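Local coordinates for kojibiose phosphorylase (Gut metagenome, PDB 6W0P), which is a glycoside hydrolase family 65 protein, built from a beta-sandwich N-terminal domain joined to a helical catalytic domain, at residues M215-K220 / I247-T252; F46-S51 / Y124-T129. One frame throughout, in Å; residues are numbered along the deposited sequence.

Two ways of tying chain to one beta-sheet are compared here, both inside the N-terminal domain of the family 65 fold. Contact 1 pairs neighbouring strands of the large antiparallel sheet, mostly backbone to backbone, whereas contact 2 pins the loop 46-51 onto strand 123-132 of that same sheet through side chains. Their centres are 18 Å apart and their nearest atoms about 6 Å, so they do not touch. Q155 links them: it accepts a hydrogen bond from R249 of contact 1 and gives a weak one to D47 of contact 2. Both segments of contact 2 come earlier in the sequence than either segment of contact 1.

Contact 1 of 2, residues M215-K220 / I247-T252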
loop_
_atom_site.group_PDB
_atom_site.type_symbol
_atom_site.label_atom_id
_atom_site.label_comp_id
_atom_site.label_asym_id
_atom_site.label_seq_id
_atom_site.Cartn_x
_atom_site.Cartn_y
_atom_site.Cartn_z
ATOM N N MET A 215 45.969 0.734 3.896
ATOM C CA MET A 215 46.564 0.243 5.154
ATOM C C MET A 215 48.075 0.073 4.999
ATOM O O MET A 215 48.581 0.023 3.875
ATOM C CB MET A 215 45.938 -1.079 5.590
ATOM C CG MET A 215 46.194 -2.212 4.654
ATOM S SD MET A 215 45.633 -3.724 5.444
ATOM C CE MET A 215 45.686 -4.881 4.076
ATOM N N ARG A 216 48.742 0.045 6.140
ATOM C CA ARG A 216 50.171 -0.289 6.297
ATOM C C ARG A 216 50.352 -0.734 7.747
ATOM O O ARG A 216 49.427 -0.467 8.552
ATOM C CB ARG A 216 51.046 0.928 6.012
ATOM C CG ARG A 216 50.986 1.968 7.114
ATOM C CD ARG A 216 51.640 3.249 6.680
ATOM N NE ARG A 216 53.085 3.212 6.823
ATOM C CZ ARG A 216 53.943 3.494 5.851
ATOM N NH1 ARG A 216 53.509 3.774 4.628
ATOM N NH2 ARG A 216 55.245 3.453 6.089
ATOM N N THR A 217 51.502 -1.325 8.070
ATOM C CA THR A 217 51.730 -2.045 9.353
ATOM C C THR A 217 53.148 -1.712 9.822
ATOM O O THR A 217 53.837 -0.970 9.103
ATOM C CB THR A 217 51.438 -3.552 9.220
ATOM O OG1 THR A 217 52.523 -4.213 8.565
ATOM C CG2 THR A 217 50.163 -3.847 8.457
ATOM N N ASN A 218 53.512 -2.200 11.006
ATOM C CA ASN A 218 54.867 -2.064 11.601
ATOM C C ASN A 218 55.646 -3.367 11.330
ATOM O O ASN A 218 56.461 -3.765 12.142
ATOM C CB ASN A 218 54.773 -1.683 13.092
ATOM C CG ASN A 218 54.007 -2.701 13.922
ATOM O OD1 ASN A 218 53.442 -3.640 13.368
ATOM N ND2 ASN A 218 53.962 -2.535 15.239
ATOM N N LEU A 219 55.400 -4.040 10.222
ATOM C CA LEU A 219 56.137 -5.279 9.889
ATOM C C LEU A 219 56.075 -5.491 8.376
ATOM O O LEU A 219 54.946 -5.494 7.803
ATOM C CB LEU A 219 55.521 -6.448 10.671
ATOM C CG LEU A 219 56.260 -7.788 10.560
ATOM C CD1 LEU A 219 57.637 -7.728 11.210
ATOM C CD2 LEU A 219 55.449 -8.909 11.187
ATOM N N LYS A 220 57.244 -5.634 7.748
ATOM C CA LYS A 220 57.364 -6.074 6.331
ATOM C C LYS A 220 56.591 -7.394 6.168
ATOM O O LYS A 220 56.819 -8.316 6.968
ATOM C CB LYS A 220 58.833 -6.245 5.920
ATOM C CG LYS A 220 59.050 -6.581 4.449
ATOM C CD LYS A 220 58.674 -5.461 3.491
ATOM C CE LYS A 220 58.565 -5.942 2.058
ATOM N NZ LYS A 220 58.395 -4.812 1.116
ATOM N N ILE A 247 51.445 -7.144 15.855
ATOM C CA ILE A 247 51.487 -6.283 14.644
ATOM C C ILE A 247 50.402 -5.211 14.811
ATOM O O ILE A 247 49.348 -5.526 15.403
ATOM C CB ILE A 247 51.308 -7.147 13.382
ATOM C CG1 ILE A 247 51.387 -6.325 12.098
ATOM C CG2 ILE A 247 50.031 -7.959 13.434
ATOM C CD1 ILE A 247 51.458 -7.188 10.840
ATOM N N THR A 248 50.659 -3.989 14.337
ATOM C CA THR A 248 49.666 -2.887 14.311
ATOM C C THR A 248 49.298 -2.581 12.862
ATOM O O THR A 248 50.220 -2.345 12.068
ATOM C CB THR A 248 50.206 -1.651 15.029
ATOM O OG1 THR A 248 50.565 -2.122 16.324
ATOM C CG2 THR A 248 49.203 -0.523 15.096
ATOM N N ARG A 249 48.005 -2.623 12.546
ATOM C CA ARG A 249 47.438 -2.158 11.262
ATOM C C ARG A 249 46.889 -0.731 11.412
ATOM O O ARG A 249 45.991 -0.522 12.269
ATOM C CB ARG A 249 46.306 -3.079 10.810
ATOM C CG ARG A 249 45.945 -2.874 9.351
ATOM C CD ARG A 249 44.478 -3.069 9.070
ATOM N NE ARG A 249 43.982 -4.387 9.448
ATOM C CZ ARG A 249 43.377 -5.234 8.632
ATOM N NH1 ARG A 249 43.235 -4.935 7.357
ATOM N NH2 ARG A 249 42.887 -6.374 9.090
ATOM N N TYR A 250 47.399 0.187 10.585
ATOM C CA TYR A 250 46.878 1.559 10.378
ATOM C C TYR A 250 46.009 1.556 9.122
ATOM O O TYR A 250 46.462 1.039 8.071
ATOM C CB TYR A 250 48.032 2.550 10.252
ATOM C CG TYR A 250 48.964 2.518 11.434
ATOM C CD1 TYR A 250 50.008 1.615 11.478
ATOM C CD2 TYR A 250 48.791 3.359 12.528
ATOM C CE1 TYR A 250 50.878 1.565 12.557
ATOM C CE2 TYR A 250 49.641 3.303 13.628
ATOM C CZ TYR A 250 50.698 2.406 13.640
ATOM O OH TYR A 250 51.589 2.316 14.669
ATOM N N VAL A 251 44.793 2.085 9.235
ATOM C CA VAL A 251 43.844 2.241 8.096
ATOM C C VAL A 251 43.477 3.727 7.939
ATOM O O VAL A 251 43.308 4.392 8.951
ATOM C CB VAL A 251 42.599 1.359 8.308
ATOM C CG1 VAL A 251 41.621 1.451 7.147
ATOM C CG2 VAL A 251 42.987 -0.088 8.565
ATOM N N THR A 252 43.403 4.211 6.698
ATOM C CA THR A 252 42.827 5.522 6.314
ATOM C C THR A 252 41.819 5.287 5.184
ATOM O O THR A 252 42.145 4.573 4.250
ATOM C CB THR A 252 43.915 6.544 5.983
ATOM O OG1 THR A 252 44.646 6.784 7.187
ATOM C CG2 THR A 252 43.347 7.841 5.457
HETATM O O HOH W 1 52.178 -4.045 17.174
HETATM O O HOH W 2 54.014 0.878 15.887
#
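Strands 210-217 and 245-256 are antiparallel neighbours in the large sheet, and R216 and Y250 form a hydrogen-bonded pair. Y250 N gives a bond of 2.9 Å to R216 O, and R216 N returns one of 3.1 Å to Y250 O. M215 and V251 make the adjoining non-hydrogen-bonded pair, where M215 CA leans on Y250 O at 3.0 Å in a CA-H...O contact. On the face carrying M215 and R249, the methionine chain crosses the arginine obliquely, with SD 3.3 Å from R249 NH1. That guanidinium is held by Q155 and by the carbonyls of H172 and K93. Y250 lies on the other face, its hydroxyl bound to F280 O, with L274 of helix 263-277 against it. Past the paired region N218 takes over: its side chain crosses that of T248 at about a right angle, and OD1 accepts T248 N at 3.0 Å. The bond is nearly straight at the hydrogen (173°), although the donor stands 43° out of the amide plane. Water 1 joins N218 ND2 to T248 OG1. I247 CD1 packs 4.1 Å from L219 CB, facing strand 230-239. A side-chain amide thus continues the contact beyond the R216-Y250 pair, within a beta-sandwich whose second sheet packs on the M215 face.

Contact 2 of 2, residues F46-S51 / Y124-T129; sequences FDETYS and YQRTFT
F46 and R126 have the nearest CA atoms of the two segments, yet these are 8.7 Å apart: 46-51 is an irregular loop, 124-129 is strand, and side chains bridge the gap. R126 extends from the strand with CG anti to the backbone N and bends at chi3 (39°), the turn that places NE. Its guanidinium lies flat on the F46 ring, the planes 12° apart and the centres 3.9 Å apart, in an off-centre cation-pi stack with NH1 over the middle of the ring. Both carboxylates come in at the guanidinium edge. E48 meets it tip to tip, in an end-on two-pronged salt bridge that uses the syn lone pairs: OE1 takes NH2 at 2.6 Å and OE2 takes NH1 at 2.9 Å. D47 slides past alongside, and its OD2 offers the anti lone pair to NH2 at 2.9 Å. NH2 therefore serves two acids. Water 3 accepts from R126 NE at 2.8 Å and donates to D47 OD2, and R143 holds D47 OD1. With two acids nearby, the buried arginine probably remains charged. Stacked on one face and ringed by acceptors at its edge, R126 centres a buried salt-bridge network that fastens a loop to a beta-sheet.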
loop_
_atom_site.group_PDB
_atom_site.type_symbol
_atom_site.label_atom_id
_atom_site.label_comp_id
_atom_site.label_asym_id
_atom_site.label_seq_id
_atom_site.Cartn_x
_atom_site.Cartn_y
_atom_site.Cartn_z
ATOM N N PHE A 46 33.575 -10.147 14.422
ATOM C CA PHE A 46 34.881 -10.838 14.513
ATOM C C PHE A 46 35.742 -10.475 13.307
ATOM O O PHE A 46 35.242 -10.457 12.173
ATOM C CB PHE A 46 34.680 -12.355 14.612
ATOM C CG PHE A 46 34.105 -12.819 15.926
ATOM C CD1 PHE A 46 33.827 -11.921 16.951
ATOM C CD2 PHE A 46 33.886 -14.165 16.157
ATOM C CE1 PHE A 46 33.332 -12.359 18.174
ATOM C CE2 PHE A 46 33.380 -14.598 17.374
ATOM C CZ PHE A 46 33.114 -13.698 18.383
ATOM N N ASP A 47 37.018 -10.212 13.570
ATOM C CA ASP A 47 38.028 -9.857 12.540
ATOM C C ASP A 47 38.260 -11.096 11.675
ATOM O O ASP A 47 38.069 -10.997 10.468
ATOM C CB ASP A 47 39.309 -9.373 13.209
ATOM C CG ASP A 47 39.002 -8.410 14.337
ATOM O OD1 ASP A 47 39.045 -7.199 14.077
ATOM O OD2 ASP A 47 38.691 -8.886 15.461
ATOM N N GLU A 48 38.604 -12.214 12.302
ATOM C CA GLU A 48 38.911 -13.501 11.625
ATOM C C GLU A 48 37.633 -14.038 10.987
ATOM O O GLU A 48 36.560 -13.529 11.327
ATOM C CB GLU A 48 39.500 -14.520 12.607
ATOM C CG GLU A 48 38.506 -15.072 13.629
ATOM C CD GLU A 48 38.198 -14.189 14.833
ATOM O OE1 GLU A 48 38.715 -13.067 14.881
ATOM O OE2 GLU A 48 37.432 -14.621 15.713
ATOM N N THR A 49 37.756 -15.042 10.119
ATOM C CA THR A 49 36.606 -15.820 9.572
ATOM C C THR A 49 35.674 -16.259 10.717
ATOM O O THR A 49 36.153 -16.794 11.721
ATOM C CB THR A 49 37.115 -17.008 8.746
ATOM O OG1 THR A 49 37.796 -16.458 7.618
ATOM C CG2 THR A 49 36.019 -17.947 8.294
ATOM N N TYR A 50 34.374 -16.017 10.585
ATOM C CA TYR A 50 33.349 -16.575 11.504
ATOM C C TYR A 50 32.193 -17.093 10.658
ATOM O O TYR A 50 31.634 -16.321 9.849
ATOM C CB TYR A 50 32.878 -15.560 12.551
ATOM C CG TYR A 50 31.860 -16.086 13.541
ATOM C CD1 TYR A 50 32.225 -16.910 14.594
ATOM C CD2 TYR A 50 30.522 -15.743 13.443
ATOM C CE1 TYR A 50 31.300 -17.367 15.521
ATOM C CE2 TYR A 50 29.584 -16.196 14.354
ATOM C CZ TYR A 50 29.969 -17.010 15.398
ATOM O OH TYR A 50 29.028 -17.446 16.298
ATOM N N SER A 51 31.891 -18.378 10.822
ATOM C CA SER A 51 30.946 -19.136 9.964
ATOM C C SER A 51 29.625 -19.334 10.727
ATOM O O SER A 51 28.771 -20.079 10.241
ATOM C CB SER A 51 31.563 -20.439 9.520
ATOM O OG SER A 51 31.729 -21.311 10.628
ATOM N N TYR A 124 38.225 -1.340 21.841
ATOM C CA TYR A 124 37.459 -2.592 21.678
ATOM C C TYR A 124 38.498 -3.711 21.599
ATOM O O TYR A 124 39.374 -3.673 20.713
ATOM C CB TYR A 124 36.510 -2.502 20.481
ATOM C CG TYR A 124 35.838 -3.817 20.202
ATOM C CD1 TYR A 124 35.058 -4.417 21.168
ATOM C CD2 TYR A 124 36.041 -4.499 19.019
ATOM C CE1 TYR A 124 34.464 -5.646 20.959
ATOM C CE2 TYR A 124 35.469 -5.744 18.801
ATOM C CZ TYR A 124 34.674 -6.320 19.774
ATOM O OH TYR A 124 34.111 -7.551 19.597
ATOM N N GLN A 125 38.424 -4.648 22.542
ATOM C CA GLN A 125 39.446 -5.690 22.769
ATOM C C GLN A 125 38.731 -7.028 22.880
ATOM O O GLN A 125 37.737 -7.129 23.625
ATOM C CB GLN A 125 40.257 -5.386 24.028
ATOM C CG GLN A 125 41.698 -5.841 23.958
ATOM C CD GLN A 125 42.450 -5.551 25.233
ATOM O OE1 GLN A 125 42.131 -6.094 26.291
ATOM N NE2 GLN A 125 43.463 -4.694 25.140
ATOM N N ARG A 126 39.241 -8.010 22.154
ATOM C CA ARG A 126 38.757 -9.405 22.205
ATOM C C ARG A 126 39.979 -10.276 22.464
ATOM O O ARG A 126 40.963 -10.135 21.711
ATOM C CB ARG A 126 37.990 -9.730 20.921
ATOM C CG ARG A 126 36.949 -10.830 21.076
ATOM C CD ARG A 126 36.056 -10.930 19.853
ATOM N NE ARG A 126 36.821 -10.741 18.623
ATOM C CZ ARG A 126 37.167 -11.704 17.762
ATOM N NH1 ARG A 126 36.802 -12.959 17.961
ATOM N NH2 ARG A 126 37.884 -11.396 16.692
ATOM N N THR A 127 39.920 -11.091 23.519
ATOM C CA THR A 127 40.986 -12.040 23.929
ATOM C C THR A 127 40.394 -13.461 23.933
ATOM O O THR A 127 39.227 -13.623 24.300
ATOM C CB THR A 127 41.568 -11.595 25.278
ATOM O OG1 THR A 127 42.056 -10.249 25.167
ATOM C CG2 THR A 127 42.675 -12.501 25.765
ATOM N N PHE A 128 41.146 -14.463 23.481
ATOM C CA PHE A 128 40.747 -15.887 23.596
ATOM C C PHE A 128 41.982 -16.762 23.385
ATOM O O PHE A 128 42.991 -16.291 22.808
ATOM C CB PHE A 128 39.606 -16.196 22.622
ATOM C CG PHE A 128 39.902 -15.770 21.209
ATOM C CD1 PHE A 128 40.556 -16.618 20.342
ATOM C CD2 PHE A 128 39.559 -14.508 20.761
ATOM C CE1 PHE A 128 40.862 -16.212 19.056
ATOM C CE2 PHE A 128 39.864 -14.103 19.474
ATOM C CZ PHE A 128 40.529 -14.950 18.627
ATOM N N THR A 129 41.932 -17.995 23.883
ATOM C CA THR A 129 43.021 -18.977 23.667
ATOM C C THR A 129 42.535 -20.044 22.680
ATOM O O THR A 129 41.546 -20.736 22.964
ATOM C CB THR A 129 43.568 -19.515 24.990
ATOM O OG1 THR A 129 44.006 -18.383 25.755
ATOM C CG2 THR A 129 44.711 -20.483 24.773
HETATM O O HOH W 3 37.503 -8.150 17.695
#